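Long-range contacts in probable arabinosyltransferase C (Mycobacterium tuberculosis, PDB 3PTY), which probably polymerises arabinose into the arabinan of arabinogalactan, its C-terminal extracellular domain, the part described here, being a lectin-like carbohydrate-binding module: residues Glu35-Leu41 with Val327-Asp333; Gln141-Leu146 with Val228-Leu234; Ala162-Val166 with Asn210-Leu215. One frame throughout, in Å; residues are numbered along the deposited sequence.

Contact 1 of 3, residues Glu35-Leu41 with Val327-Asp333; sequences EDVLVEL and VASYLKD
Leu38 and Tyr330 face each other as a hydrogen-bonded antiparallel pair: Leu38 N donates a hydrogen bond to Tyr330 O at 2.7 Å, nearly straight at 173°, and Tyr330 N answers to Leu38 O. The backbone ladder goes on with Glu40 N to Ala328 O and Lys332 N to Asp36 O, and a water links Glu40 O to Ala328 N.

Among the side chains, Tyr330 OH donates to Glu40 OE1 (2.6 Å) from the syn side, tilted 28° from the carboxylate plane. With CG anti to the backbone N (chi1 176°), an extended chain brings Glu40 OE1 there; its CB lies at the edge of the tyrosine ring, in plane. Glu40 OE2 makes a salt bridge to Arg246, so both oxygens of this buried carboxylate have partners.

On the other face the contacts are mainly apolar, with Val39 CG1 against Val327 CG2 at 3.9 Å and Val37 CG1 against Ser329 CB; Ser329 OG is hydrogen-bonded to Trp339 NE1.

Asp333 belongs to the pocket of the bound octyl arabinofuranoside, which Leu331 also touches. Strand 37-40 lies between 251-252 and 322-331; helix 253-257 packs on Val37 and Val39, while Tyr330 leans on strand 209-214.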
loop_
_atom_site.group_PDB
_atom_site.type_symbol
_atom_site.label_atom_id
_atom_site.label_comp_id
_atom_site.label_asym_id
_atom_site.label_seq_id
_atom_site.Cartn_x
_atom_site.Cartn_y
_atom_site.Cartn_z
ATOM N N GLU A 35 17.396 -10.638 -0.107
ATOM C CA GLU A 35 18.671 -10.954 -0.740
ATOM C C GLU A 35 18.735 -10.407 -2.168
ATOM O O GLU A 35 19.810 -10.324 -2.754
ATOM C CB GLU A 35 18.893 -12.472 -0.751
ATOM C CG GLU A 35 18.947 -13.093 0.642
ATOM C CD GLU A 35 19.033 -14.614 0.623
ATOM O OE1 GLU A 35 18.839 -15.227 1.696
ATOM O OE2 GLU A 35 19.292 -15.196 -0.455
ATOM N N ASP A 36 17.585 -10.042 -2.727
ATOM C CA ASP A 36 17.529 -9.604 -4.128
ATOM C C ASP A 36 17.365 -8.094 -4.299
ATOM O O ASP A 36 17.661 -7.554 -5.365
ATOM C CB ASP A 36 16.413 -10.332 -4.876
ATOM C CG ASP A 36 16.749 -11.797 -5.143
ATOM O OD1 ASP A 36 17.452 -12.413 -4.317
ATOM O OD2 ASP A 36 16.313 -12.334 -6.179
ATOM N N VAL A 37 16.871 -7.414 -3.268
ATOM C CA VAL A 37 16.807 -5.952 -3.306
ATOM C C VAL A 37 18.186 -5.406 -2.955
ATOM O O VAL A 37 18.744 -5.737 -1.909
ATOM C CB VAL A 37 15.735 -5.389 -2.333
ATOM C CG1 VAL A 37 15.771 -3.858 -2.304
ATOM C CG2 VAL A 37 14.346 -5.867 -2.737
ATOM N N LEU A 38 18.748 -4.594 -3.844
ATOM C CA LEU A 38 20.053 -3.985 -3.621
ATOM C C LEU A 38 19.869 -2.522 -3.232
ATOM O O LEU A 38 19.213 -1.767 -3.943
ATOM C CB LEU A 38 20.918 -4.101 -4.882
ATOM C CG LEU A 38 21.198 -5.532 -5.353
ATOM C CD1 LEU A 38 22.199 -5.555 -6.508
ATOM C CD2 LEU A 38 21.708 -6.360 -4.196
ATOM N N VAL A 39 20.458 -2.127 -2.110
ATOM C CA VAL A 39 20.166 -0.825 -1.518
ATOM C C VAL A 39 21.367 0.099 -1.639
ATOM O O VAL A 39 22.494 -0.298 -1.346
ATOM C CB VAL A 39 19.803 -0.974 -0.031
ATOM C CG1 VAL A 39 19.618 0.394 0.620
ATOM C CG2 VAL A 39 18.547 -1.836 0.122
ATOM N N GLU A 40 21.110 1.332 -2.061
ATOM C CA GLU A 40 22.153 2.329 -2.249
ATOM C C GLU A 40 21.989 3.425 -1.206
ATOM O O GLU A 40 21.320 4.427 -1.451
ATOM C CB GLU A 40 22.054 2.921 -3.662
ATOM C CG GLU A 40 23.043 4.034 -3.935
ATOM C CD GLU A 40 22.828 4.705 -5.288
ATOM O OE1 GLU A 40 21.692 4.676 -5.818
ATOM O OE2 GLU A 40 23.810 5.272 -5.810
ATOM N N LEU A 41 22.590 3.227 -0.036
ATOM C CA LEU A 41 22.431 4.165 1.075
ATOM C C LEU A 41 23.130 5.499 0.839
ATOM O O LEU A 41 22.709 6.531 1.364
ATOM C CB LEU A 41 22.973 3.560 2.373
ATOM C CG LEU A 41 22.111 2.499 3.056
ATOM C CD1 LEU A 41 22.764 2.078 4.366
ATOM C CD2 LEU A 41 20.721 3.048 3.304
ATOM N N VAL A 327 15.090 5.289 0.517
ATOM C CA VAL A 327 16.473 5.136 0.095
ATOM C C VAL A 327 16.494 4.506 -1.294
ATOM O O VAL A 327 15.587 3.753 -1.662
ATOM C CB VAL A 327 17.286 4.287 1.086
ATOM C CG1 VAL A 327 17.278 4.938 2.472
ATOM C CG2 VAL A 327 16.722 2.886 1.164
ATOM N N ALA A 328 17.509 4.830 -2.081
ATOM C CA ALA A 328 17.576 4.302 -3.437
ATOM C C ALA A 328 17.750 2.788 -3.380
ATOM O O ALA A 328 18.547 2.284 -2.597
ATOM C CB ALA A 328 18.729 4.947 -4.198
ATOM N N SER A 329 17.005 2.055 -4.198
ATOM C CA SER A 329 17.179 0.608 -4.242
ATOM C C SER A 329 16.831 0.051 -5.620
ATOM O O SER A 329 16.125 0.697 -6.395
ATOM C CB SER A 329 16.315 -0.068 -3.172
ATOM O OG SER A 329 14.944 0.017 -3.521
ATOM N N TYR A 330 17.312 -1.161 -5.900
ATOM C CA TYR A 330 17.169 -1.785 -7.214
ATOM C C TYR A 330 16.957 -3.279 -7.036
ATOM O O TYR A 330 17.564 -3.888 -6.165
ATOM C CB TYR A 330 18.439 -1.550 -8.049
ATOM C CG TYR A 330 18.895 -0.109 -7.993
ATOM C CD1 TYR A 330 19.725 0.329 -6.977
ATOM C CD2 TYR A 330 18.469 0.817 -8.939
ATOM C CE1 TYR A 330 20.132 1.648 -6.901
ATOM C CE2 TYR A 330 18.875 2.153 -8.869
ATOM C CZ TYR A 330 19.706 2.554 -7.848
ATOM O OH TYR A 330 20.119 3.866 -7.754
ATOM N N LEU A 331 16.105 -3.874 -7.864
ATOM C CA LEU A 331 15.891 -5.321 -7.807
ATOM C C LEU A 331 16.892 -6.036 -8.716
ATOM O O LEU A 331 16.867 -5.861 -9.932
ATOM C CB LEU A 331 14.465 -5.663 -8.245
ATOM C CG LEU A 331 14.080 -7.141 -8.180
ATOM C CD1 LEU A 331 14.165 -7.651 -6.740
ATOM C CD2 LEU A 331 12.681 -7.358 -8.757
ATOM N N LYS A 332 17.767 -6.844 -8.124
ATOM C CA LYS A 332 18.794 -7.580 -8.877
ATOM C C LYS A 332 18.250 -8.397 -10.068
ATOM O O LYS A 332 18.892 -8.485 -11.127
ATOM C CB LYS A 332 19.555 -8.502 -7.922
ATOM C CG LYS A 332 20.615 -9.356 -8.579
ATOM C CD LYS A 332 21.409 -10.141 -7.543
ATOM C CE LYS A 332 20.516 -11.101 -6.777
ATOM N NZ LYS A 332 21.309 -12.155 -6.080
ATOM N N ASP A 333 17.071 -8.986 -9.891
ATOM C CA ASP A 333 16.434 -9.824 -10.917
ATOM C C ASP A 333 15.863 -9.061 -12.115
ATOM O O ASP A 333 15.639 -9.646 -13.175
ATOM C CB ASP A 333 15.318 -10.658 -10.293
ATOM C CG ASP A 333 15.790 -11.440 -9.087
ATOM O OD1 ASP A 333 15.650 -10.922 -7.957
ATOM O OD2 ASP A 333 16.317 -12.557 -9.276
HETATM O O HOH W 1 19.537 6.364 -0.739
#

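Contact 2 of 3, residues Gln141-Leu146 with Val228-Leu234; sequences QVPAML and VADDQDL. With CA (calcium ion), chain C.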
loop_
_atom_site.group_PDB
_atom_site.type_symbol
_atom_site.label_atom_id
_atom_site.label_comp_id
_atom_site.label_asym_id
_atom_site.label_seq_id
_atom_site.Cartn_x
_atom_site.Cartn_y
_atom_site.Cartn_z
ATOM N N GLN A 141 5.923 29.615 -20.690
ATOM C CA GLN A 141 6.746 28.442 -20.944
ATOM C C GLN A 141 7.671 28.681 -22.130
ATOM O O GLN A 141 7.262 29.260 -23.132
ATOM C CB GLN A 141 5.851 27.231 -21.200
ATOM C CG GLN A 141 4.900 26.945 -20.053
ATOM C CD GLN A 141 5.638 26.643 -18.762
ATOM O OE1 GLN A 141 6.403 25.681 -18.683
ATOM N NE2 GLN A 141 5.414 27.464 -17.743
ATOM N N VAL A 142 8.920 28.235 -22.013
ATOM C CA VAL A 142 9.896 28.408 -23.085
ATOM C C VAL A 142 10.611 27.091 -23.395
ATOM O O VAL A 142 10.631 26.186 -22.562
ATOM C CB VAL A 142 10.941 29.476 -22.716
ATOM C CG1 VAL A 142 10.250 30.806 -22.398
ATOM C CG2 VAL A 142 11.772 29.015 -21.526
ATOM N N PRO A 143 11.192 26.977 -24.598
ATOM C CA PRO A 143 11.973 25.780 -24.936
ATOM C C PRO A 143 13.189 25.666 -24.019
ATOM O O PRO A 143 13.744 26.687 -23.617
ATOM C CB PRO A 143 12.430 26.048 -26.376
ATOM C CG PRO A 143 11.501 27.090 -26.900
ATOM C CD PRO A 143 11.112 27.929 -25.722
ATOM N N ALA A 144 13.603 24.447 -23.695
ATOM C CA ALA A 144 14.715 24.265 -22.769
ATOM C C ALA A 144 15.581 23.099 -23.205
ATOM O O ALA A 144 15.084 22.118 -23.764
ATOM C CB ALA A 144 14.197 24.056 -21.352
ATOM N N MET A 145 16.881 23.216 -22.969
ATOM C CA MET A 145 17.814 22.171 -23.372
ATOM C C MET A 145 18.957 22.117 -22.393
ATOM O O MET A 145 19.332 23.136 -21.823
ATOM C CB MET A 145 18.410 22.467 -24.746
ATOM C CG MET A 145 17.407 22.683 -25.852
ATOM S SD MET A 145 18.295 22.879 -27.410
ATOM C CE MET A 145 19.182 21.320 -27.468
ATOM N N LEU A 146 19.541 20.935 -22.230
ATOM C CA LEU A 146 20.690 20.790 -21.351
ATOM C C LEU A 146 21.714 19.854 -21.964
ATOM O O LEU A 146 21.366 18.821 -22.531
ATOM C CB LEU A 146 20.258 20.251 -19.989
ATOM C CG LEU A 146 21.364 20.045 -18.945
ATOM C CD1 LEU A 146 21.946 21.391 -18.500
ATOM C CD2 LEU A 146 20.824 19.304 -17.743
ATOM N N VAL A 228 22.322 14.680 -21.864
ATOM C CA VAL A 228 21.687 15.666 -22.724
ATOM C C VAL A 228 20.186 15.545 -22.551
ATOM O O VAL A 228 19.648 14.441 -22.450
ATOM C CB VAL A 228 22.080 15.493 -24.204
ATOM C CG1 VAL A 228 23.597 15.650 -24.374
ATOM C CG2 VAL A 228 21.615 14.146 -24.728
ATOM N N ALA A 229 19.514 16.684 -22.483
ATOM C CA ALA A 229 18.080 16.692 -22.280
ATOM C C ALA A 229 17.461 17.751 -23.171
ATOM O O ALA A 229 18.045 18.812 -23.392
ATOM C CB ALA A 229 17.740 16.958 -20.804
ATOM N N ASP A 230 16.270 17.457 -23.672
ATOM C CA ASP A 230 15.592 18.351 -24.593
ATOM C C ASP A 230 14.136 18.451 -24.172
ATOM O O ASP A 230 13.400 17.462 -24.196
ATOM C CB ASP A 230 15.714 17.823 -26.024
ATOM C CG ASP A 230 15.245 18.827 -27.058
ATOM O OD1 ASP A 230 15.174 20.032 -26.731
ATOM O OD2 ASP A 230 14.948 18.412 -28.198
ATOM N N ASP A 231 13.737 19.646 -23.757
ATOM C CA ASP A 231 12.372 19.888 -23.323
ATOM C C ASP A 231 11.735 20.990 -24.165
ATOM O O ASP A 231 11.729 22.170 -23.780
ATOM C CB ASP A 231 12.360 20.269 -21.846
ATOM C CG ASP A 231 10.995 20.660 -21.365
ATOM O OD1 ASP A 231 10.016 20.401 -22.096
ATOM O OD2 ASP A 231 10.899 21.226 -20.255
ATOM N N GLN A 232 11.193 20.586 -25.308
ATOM C CA GLN A 232 10.573 21.495 -26.268
ATOM C C GLN A 232 9.064 21.585 -26.075
ATOM O O GLN A 232 8.391 22.363 -26.745
ATOM C CB GLN A 232 10.856 21.020 -27.692
ATOM C CG GLN A 232 12.327 20.975 -28.052
ATOM C CD GLN A 232 12.943 22.356 -28.127
ATOM O OE1 GLN A 232 12.350 23.283 -28.680
ATOM N NE2 GLN A 232 14.142 22.503 -27.573
ATOM N N ASP A 233 8.531 20.776 -25.168
ATOM C CA ASP A 233 7.093 20.723 -24.944
ATOM C C ASP A 233 6.692 21.831 -23.985
ATOM O O ASP A 233 7.085 21.816 -22.829
ATOM C CB ASP A 233 6.709 19.354 -24.379
ATOM C CG ASP A 233 5.210 19.195 -24.169
ATOM O OD1 ASP A 233 4.489 20.213 -24.112
ATOM O OD2 ASP A 233 4.758 18.037 -24.043
ATOM N N LEU A 234 5.896 22.781 -24.458
ATOM C CA LEU A 234 5.599 23.980 -23.681
ATOM C C LEU A 234 4.408 23.842 -22.740
ATOM O O LEU A 234 4.058 24.792 -22.046
ATOM C CB LEU A 234 5.408 25.180 -24.610
ATOM C CG LEU A 234 6.582 25.438 -25.554
ATOM C CD1 LEU A 234 6.288 26.630 -26.456
ATOM C CD2 LEU A 234 7.870 25.658 -24.768
HETATM CA CA CA C . 8.563 22.212 -20.864
HETATM O O HOH W 2 6.533 23.697 -20.385
HETATM O O HOH W 3 9.216 23.602 -18.724
HETATM O O HOH W 4 9.966 23.679 -22.332
#
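Ala144 pairs with Asp231, and Leu146 with Ala229, through two rings of backbone hydrogen bonds that make up the close-fitting half of this contact. Leu146 N to Ala229 O and Ala229 N to Leu146 O are both 2.8 Å; Ala144 N to Asp231 O and Asp231 N to Ala144 O close the other ring. CB of Leu146 lies 4.2 Å from CB of Ala229, on the buried face that Leu242 of strand 240-242 covers.

The opposite face is looser. Met145 and Asp230 run side by side there, Met145 CG being 3.6 Å from Asp230 OD1. The exposed Gln232 folds back over the pair because its chain bends at CG (chi2 -68°), and NE2 donates to the syn lone pair of Asp230 OD1, 2.8 Å away.

Strands 144-152 and 224-231 are neighbours in the large antiparallel sheet of this lectin-like beta-sandwich module; where the latter ends, the pairing gives way to a calcium site. Asp231 grips the ion with both carboxylate oxygens, each at 2.6 Å; with CG anti to the backbone N (chi1 175°), the carboxylate points to the metal, and Ser135 holds OD2 as well. Asp233 takes part through its backbone O, and His238 O completes the protein ligands.

Segment 141-146 reaches the ion by way of water. One metal-bound water donates to both Val142 O and Asp231 O, bridging the separating chains, and a second donates to Gln141 OE1 at 2.6 Å. Gln141 NE2 is held by Arg137 O and Gly139 O, which fixes the turn of the amide. Farther toward solvent, the exposed Leu234 lays CD2 against the backbone of Val142, 3.4 Å from its C atom, and beside Pro143 CD.

Contact 3 of 3, residues Ala162-Val166 with Asn210-Leu215; sequences APLLV and NLRAPL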
loop_
_atom_site.group_PDB
_atom_site.type_symbol
_atom_site.label_atom_id
_atom_site.label_comp_id
_atom_site.label_asym_id
_atom_site.label_seq_id
_atom_site.Cartn_x
_atom_site.Cartn_y
_atom_site.Cartn_z
ATOM N N ALA A 162 26.413 -1.639 -8.588
ATOM C CA ALA A 162 25.373 -2.143 -9.476
ATOM C C ALA A 162 25.848 -1.904 -10.909
ATOM O O ALA A 162 26.584 -0.950 -11.162
ATOM C CB ALA A 162 24.056 -1.425 -9.225
ATOM N N PRO A 163 25.440 -2.771 -11.850
ATOM C CA PRO A 163 25.886 -2.627 -13.242
ATOM C C PRO A 163 25.020 -1.614 -13.990
ATOM O O PRO A 163 24.553 -1.896 -15.093
ATOM C CB PRO A 163 25.658 -4.023 -13.816
ATOM C CG PRO A 163 24.465 -4.537 -13.055
ATOM C CD PRO A 163 24.535 -3.923 -11.672
ATOM N N LEU A 164 24.814 -0.447 -13.389
ATOM C CA LEU A 164 23.915 0.550 -13.955
ATOM C C LEU A 164 24.530 1.931 -13.881
ATOM O O LEU A 164 25.254 2.244 -12.937
ATOM C CB LEU A 164 22.617 0.603 -13.148
ATOM C CG LEU A 164 21.752 -0.652 -13.029
ATOM C CD1 LEU A 164 20.654 -0.400 -12.007
ATOM C CD2 LEU A 164 21.159 -1.020 -14.381
ATOM N N LEU A 165 24.212 2.761 -14.868
ATOM C CA LEU A 165 24.484 4.185 -14.783
ATOM C C LEU A 165 23.152 4.806 -14.389
ATOM O O LEU A 165 22.139 4.595 -15.061
ATOM C CB LEU A 165 24.953 4.711 -16.140
ATOM C CG LEU A 165 25.462 6.148 -16.302
ATOM C CD1 LEU A 165 24.371 7.179 -16.028
ATOM C CD2 LEU A 165 26.674 6.399 -15.433
ATOM N N VAL A 166 23.141 5.547 -13.289
ATOM C CA VAL A 166 21.884 6.036 -12.737
ATOM C C VAL A 166 21.869 7.551 -12.660
ATOM O O VAL A 166 22.879 8.177 -12.343
ATOM C CB VAL A 166 21.631 5.437 -11.336
ATOM C CG1 VAL A 166 20.507 6.186 -10.610
ATOM C CG2 VAL A 166 21.313 3.951 -11.460
ATOM N N ASN A 210 14.788 7.184 -9.901
ATOM C CA ASN A 210 16.081 6.827 -10.455
ATOM C C ASN A 210 15.970 6.284 -11.870
ATOM O O ASN A 210 15.448 5.193 -12.076
ATOM C CB ASN A 210 16.779 5.809 -9.542
ATOM C CG ASN A 210 17.213 6.427 -8.228
ATOM O OD1 ASN A 210 17.860 7.471 -8.216
ATOM N ND2 ASN A 210 16.847 5.799 -7.117
ATOM N N LEU A 211 16.450 7.057 -12.842
ATOM C CA LEU A 211 16.555 6.581 -14.217
ATOM C C LEU A 211 17.735 5.621 -14.288
ATOM O O LEU A 211 18.757 5.854 -13.643
ATOM C CB LEU A 211 16.781 7.750 -15.182
ATOM C CG LEU A 211 15.828 8.948 -15.097
ATOM C CD1 LEU A 211 16.289 10.052 -16.040
ATOM C CD2 LEU A 211 14.397 8.535 -15.402
ATOM N N ARG A 212 17.604 4.544 -15.060
ATOM C CA ARG A 212 18.661 3.535 -15.116
ATOM C C ARG A 212 19.045 3.179 -16.538
ATOM O O ARG A 212 18.186 2.969 -17.397
ATOM C CB ARG A 212 18.272 2.245 -14.376
ATOM C CG ARG A 212 17.710 2.438 -12.975
ATOM C CD ARG A 212 16.239 2.042 -12.920
ATOM N NE ARG A 212 15.592 2.460 -11.674
ATOM C CZ ARG A 212 15.167 1.625 -10.732
ATOM N NH1 ARG A 212 15.308 0.314 -10.894
ATOM N NH2 ARG A 212 14.575 2.101 -9.641
ATOM N N ALA A 213 20.351 3.091 -16.764
ATOM C CA ALA A 213 20.899 2.672 -18.046
ATOM C C ALA A 213 21.918 1.571 -17.778
ATOM O O ALA A 213 22.873 1.780 -17.034
ATOM C CB ALA A 213 21.566 3.862 -18.738
ATOM N N PRO A 214 21.726 0.390 -18.385
ATOM C CA PRO A 214 22.652 -0.721 -18.146
ATOM C C PRO A 214 24.053 -0.378 -18.639
ATOM O O PRO A 214 24.212 0.044 -19.786
ATOM C CB PRO A 214 22.054 -1.856 -18.993
ATOM C CG PRO A 214 21.261 -1.133 -20.054
ATOM C CD PRO A 214 20.638 -0.001 -19.295
ATOM N N LEU A 215 25.056 -0.551 -17.785
ATOM C CA LEU A 215 26.435 -0.286 -18.190
ATOM C C LEU A 215 26.845 -1.166 -19.364
ATOM O O LEU A 215 27.720 -0.796 -20.147
ATOM C CB LEU A 215 27.404 -0.502 -17.021
ATOM C CG LEU A 215 27.334 0.519 -15.883
ATOM C CD1 LEU A 215 28.280 0.107 -14.753
ATOM C CD2 LEU A 215 27.678 1.923 -16.394
#
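A pair of neighbouring strands in the large antiparallel sheet, 164-171 and 209-214, meets here, with Leu165 and Ala213 as its hydrogen-bonded pair. Leu165 N donates to Ala213 O at 2.7 Å, almost straight at 175°, and Ala213 N returns a bond to Leu165 O. Just before the strand, Pro163 sits at the centre of an inverse gamma turn. Its O accepts from Leu215 N at 3.1 Å, adding one bond beyond the Leu164-Pro214 pair.

Leu215 lies over the start of strand 164-171: CG is 3.7 Å from Leu164 N, and CD2 packs against Leu165 CB.

On the other face Val166 and Arg212 lie side by side, CG2 to CG, while Val166 CG1 approaches Asn210 OD1 at 3.8 Å. In the arginine a chi2 of 113°, turned away from the usual staggered values, brings NE back to Asn210 O, 2.8 Å away and in the guanidinium plane. NH1 is bonded to Trp335 O, and this second hold fixes the group's orientation. Asn210 OD1, in turn, accepts from Thr168 and Arg246.

How the contacts relate
Two sheets carry the three contacts. Contact 1 belongs to the mixed sheet; contacts 2 and 3, about 23 Å apart between centres and not touching, share the antiparallel one, where strand 144-152 is followed in the chain by 164-171, and 209-214 by 224-231. In sequence contact 3 falls between the two halves of contact 2, and both fall between those of contact 1. Contacts 1 and 3 have centres about 12 Å apart and touch: Tyr330 packs on Val166, Asn210 and Arg212, joining the two sheets. Contact 2 lies on the far side of the chain's centre, about 32 Å from contact 1 between centres, so the calcium site is well separated from the arabinofuranoside pocket.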